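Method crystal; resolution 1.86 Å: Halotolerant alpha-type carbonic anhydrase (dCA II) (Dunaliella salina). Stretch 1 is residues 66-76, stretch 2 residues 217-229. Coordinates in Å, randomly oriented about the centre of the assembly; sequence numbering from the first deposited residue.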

# COMPACT_ATOMS: atom_id res chain seq x y z
N SER A 66 13.63 -1.33 21.04
CA SER A 66 12.62 -1.10 22.09
C SER A 66 11.23 -1.58 21.69
O SER A 66 10.28 -1.47 22.47
CB SER A 66 12.56 0.38 22.48
OG SER A 66 12.07 1.23 21.43
N ARG A 67 11.10 -2.12 20.47
CA ARG A 67 9.81 -2.61 20.00
C ARG A 67 9.63 -4.05 20.38
O ARG A 67 10.35 -4.90 19.86
CB ARG A 67 9.69 -2.50 18.46
CG ARG A 67 8.34 -2.93 17.93
CD ARG A 67 8.30 -2.74 16.43
NE ARG A 67 6.97 -3.03 15.85
CZ ARG A 67 6.73 -2.88 14.55
NH1 ARG A 67 5.51 -3.15 14.04
NH2 ARG A 67 7.73 -2.48 13.77
N SER A 68 8.68 -4.34 21.27
CA SER A 68 8.44 -5.72 21.69
C SER A 68 7.64 -6.50 20.64
O SER A 68 6.65 -5.99 20.10
CB SER A 68 7.60 -5.82 22.99
OG SER A 68 8.11 -5.04 24.05
N GLY A 69 8.05 -7.74 20.40
CA GLY A 69 7.31 -8.59 19.50
C GLY A 69 7.51 -8.51 18.00
O GLY A 69 6.99 -9.37 17.32
N THR A 70 8.23 -7.51 17.46
CA THR A 70 8.41 -7.39 16.01
C THR A 70 9.79 -6.81 15.70
O THR A 70 10.20 -5.80 16.27
CB THR A 70 7.31 -6.45 15.40
OG1 THR A 70 6.03 -6.90 15.81
CG2 THR A 70 7.35 -6.45 13.83
N SER A 71 10.52 -7.44 14.77
CA SER A 71 11.86 -6.96 14.37
C SER A 71 11.70 -6.15 13.09
O SER A 71 10.59 -6.08 12.54
CB SER A 71 12.76 -8.16 13.98
OG SER A 71 12.24 -8.78 12.78
N ALA A 72 12.83 -5.57 12.63
CA ALA A 72 12.95 -4.89 11.35
C ALA A 72 12.62 -5.94 10.29
O ALA A 72 12.75 -7.14 10.54
CB ALA A 72 14.41 -4.46 11.11
N VAL A 73 12.22 -5.50 9.10
CA VAL A 73 11.99 -6.46 8.02
C VAL A 73 13.33 -6.68 7.32
O VAL A 73 14.17 -5.77 7.24
CB VAL A 73 10.96 -5.95 6.98
CG1 VAL A 73 11.45 -4.68 6.34
CG2 VAL A 73 10.68 -7.09 5.90
N SER A 74 13.60 -7.93 6.94
CA SER A 74 14.78 -8.23 6.11
C SER A 74 14.13 -8.20 4.70
O SER A 74 13.39 -9.13 4.34
CB SER A 74 15.34 -9.64 6.41
OG SER A 74 16.07 -9.61 7.64
N LEU A 75 14.41 -7.16 3.94
CA LEU A 75 13.81 -6.96 2.63
C LEU A 75 14.18 -8.05 1.62
O LEU A 75 13.40 -8.30 0.70
CB LEU A 75 14.17 -5.56 2.08
CG LEU A 75 13.57 -4.37 2.85
CD1 LEU A 75 14.18 -3.03 2.35
CD2 LEU A 75 12.02 -4.38 2.65
N ASN A 76 15.35 -8.68 1.80
CA ASN A 76 15.80 -9.75 0.94
C ASN A 76 15.59 -9.44 -0.56
O ASN A 76 16.07 -8.37 -1.01
CB ASN A 76 15.14 -11.02 1.41
CG ASN A 76 15.70 -11.46 2.77
OD1 ASN A 76 16.83 -11.11 3.10
ND2 ASN A 76 14.96 -12.23 3.52
N LEU A 217 10.04 0.21 -7.66
CA LEU A 217 9.15 0.53 -6.55
C LEU A 217 9.82 1.04 -5.29
O LEU A 217 9.42 2.07 -4.78
CB LEU A 217 8.27 -0.68 -6.24
CG LEU A 217 7.45 -1.33 -7.37
CD1 LEU A 217 6.74 -2.52 -6.80
CD2 LEU A 217 6.44 -0.35 -8.04
N LEU A 218 10.87 0.37 -4.78
CA LEU A 218 11.48 0.84 -3.55
C LEU A 218 12.12 2.19 -3.76
O LEU A 218 12.70 2.46 -4.82
CB LEU A 218 12.54 -0.12 -3.03
CG LEU A 218 12.09 -1.51 -2.60
CD1 LEU A 218 13.20 -2.06 -1.68
CD2 LEU A 218 10.79 -1.45 -1.80
N PRO A 219 12.04 3.08 -2.73
CA PRO A 219 12.64 4.40 -2.90
C PRO A 219 14.15 4.41 -2.77
O PRO A 219 14.76 3.38 -2.48
CB PRO A 219 11.95 5.25 -1.83
CG PRO A 219 11.59 4.26 -0.77
CD PRO A 219 11.25 2.97 -1.49
N SER A 220 14.74 5.58 -2.97
CA SER A 220 16.19 5.71 -2.93
C SER A 220 16.87 5.46 -1.59
O SER A 220 18.08 5.17 -1.56
CB SER A 220 16.60 7.08 -3.49
OG SER A 220 15.89 8.14 -2.85
N SER A 221 16.13 5.52 -0.48
CA SER A 221 16.72 5.27 0.82
C SER A 221 15.87 4.21 1.49
O SER A 221 14.67 4.09 1.20
CB SER A 221 16.77 6.56 1.65
OG SER A 221 16.67 6.29 3.03
N LEU A 222 16.48 3.41 2.34
CA LEU A 222 15.73 2.35 3.00
C LEU A 222 15.18 2.84 4.32
O LEU A 222 14.63 2.05 5.07
CB LEU A 222 16.61 1.15 3.26
CG LEU A 222 17.10 0.48 1.97
CD1 LEU A 222 17.89 -0.76 2.35
CD2 LEU A 222 15.92 0.12 1.09
N LYS A 223 15.34 4.13 4.61
CA LYS A 223 14.80 4.64 5.89
C LYS A 223 13.29 4.44 6.00
O LYS A 223 12.56 4.85 5.12
CB LYS A 223 15.08 6.15 6.03
CG LYS A 223 16.54 6.42 6.39
CD LYS A 223 16.83 7.95 6.54
CE LYS A 223 16.88 8.67 5.18
NZ LYS A 223 17.62 10.04 5.21
N TYR A 224 12.82 3.84 7.08
CA TYR A 224 11.37 3.72 7.23
C TYR A 224 10.90 3.72 8.69
O TYR A 224 11.66 3.44 9.62
CB TYR A 224 10.86 2.44 6.52
CG TYR A 224 11.10 1.11 7.23
CD1 TYR A 224 12.21 0.32 6.93
CD2 TYR A 224 10.18 0.62 8.16
CE1 TYR A 224 12.43 -0.94 7.55
CE2 TYR A 224 10.38 -0.66 8.79
CZ TYR A 224 11.51 -1.42 8.48
OH TYR A 224 11.77 -2.63 9.11
N ALA A 225 9.61 3.96 8.86
CA ALA A 225 9.00 3.98 10.17
C ALA A 225 8.13 2.71 10.25
O ALA A 225 7.32 2.48 9.36
CB ALA A 225 8.11 5.21 10.29
N GLY A 226 8.28 1.93 11.29
CA GLY A 226 7.47 0.73 11.43
C GLY A 226 6.59 0.78 12.67
O GLY A 226 6.99 1.30 13.70
N TYR A 227 5.39 0.20 12.60
CA TYR A 227 4.53 0.20 13.78
C TYR A 227 3.47 -0.87 13.56
O TYR A 227 3.33 -1.42 12.42
CB TYR A 227 3.87 1.59 13.98
CG TYR A 227 2.80 1.94 12.96
CD1 TYR A 227 3.11 2.45 11.69
CD2 TYR A 227 1.44 1.74 13.28
CE1 TYR A 227 2.12 2.78 10.75
CE2 TYR A 227 0.42 2.06 12.35
CZ TYR A 227 0.77 2.58 11.09
OH TYR A 227 -0.24 2.87 10.20
N ASP A 228 2.72 -1.18 14.63
CA ASP A 228 1.66 -2.19 14.55
C ASP A 228 0.32 -1.54 14.16
O ASP A 228 -0.18 -0.64 14.86
CB ASP A 228 1.49 -2.90 15.89
CG ASP A 228 2.70 -3.79 16.27
OD1 ASP A 228 2.93 -3.93 17.50
OD2 ASP A 228 3.39 -4.34 15.39
N GLY A 229 -0.29 -1.98 13.06
CA GLY A 229 -1.50 -1.30 12.65
C GLY A 229 -2.56 -2.19 12.07
O GLY A 229 -2.63 -3.37 12.36
O HOH W 1 5.30 -4.98 17.68
O HOH W 2 9.26 -4.18 10.82

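A buried polar group must find a partner within the fold, and two segments of the Dunaliella salina carbonic anhydrase, at least 143 residues apart in sequence wherever they touch, illustrate how this is done. Residues 66-76 form an irregular run beside a segment that becomes a strand at Tyr224. The backbones keep their distance, with CA atoms 7.8 Å apart even at Ala72 and Gly226, so side chains do most of the bridging.

Arg67 is the clearest case. Its side chain is fully extended, all three of its first chi angles being t, and reaches across to Asp228 on the strand. There Arg67 NH1 donates to Asp228 OD2 at 2.8 Å with a nearly straight angle, a salt bridge made at the guanidinium edge. The carbonyl of Tyr227 is also near, its O 3.2 Å from Arg67 NH1, but the angle is too poor for a hydrogen bond. NH2 finds its partner elsewhere in the structure. NE is served by water 1, which accepts from Arg67 NE (3.2 Å) and Thr70 OG1 (2.8 Å) and donates to Ser68 O (2.9 Å) and Asp228 OD1 (2.6 Å). One water thus satisfies two donors and two acceptors, joining both stretches. Gly226 lies against the guanidinium, its O over one face; a CB there would sit a tight 3.1 Å from Arg67 NH2.

Farther along, Tyr224 presents its hydroxyl to the backbone: Val73 N donates to Tyr224 OH at 2.9 Å. Water 2, donating to Ser71 O at 2.9 Å, makes a weak 3.4 Å bond with Tyr224 OH. Val73 CG1 also packs obliquely on the ring, 3.9 Å from Tyr224 CZ.

Beyond this the contact turns apolar. Leu75 CD1 meets Leu222 CD2 at 3.8 Å and Leu218 CD1 at 4.3 Å, a cluster with no polar side-chain atoms to satisfy.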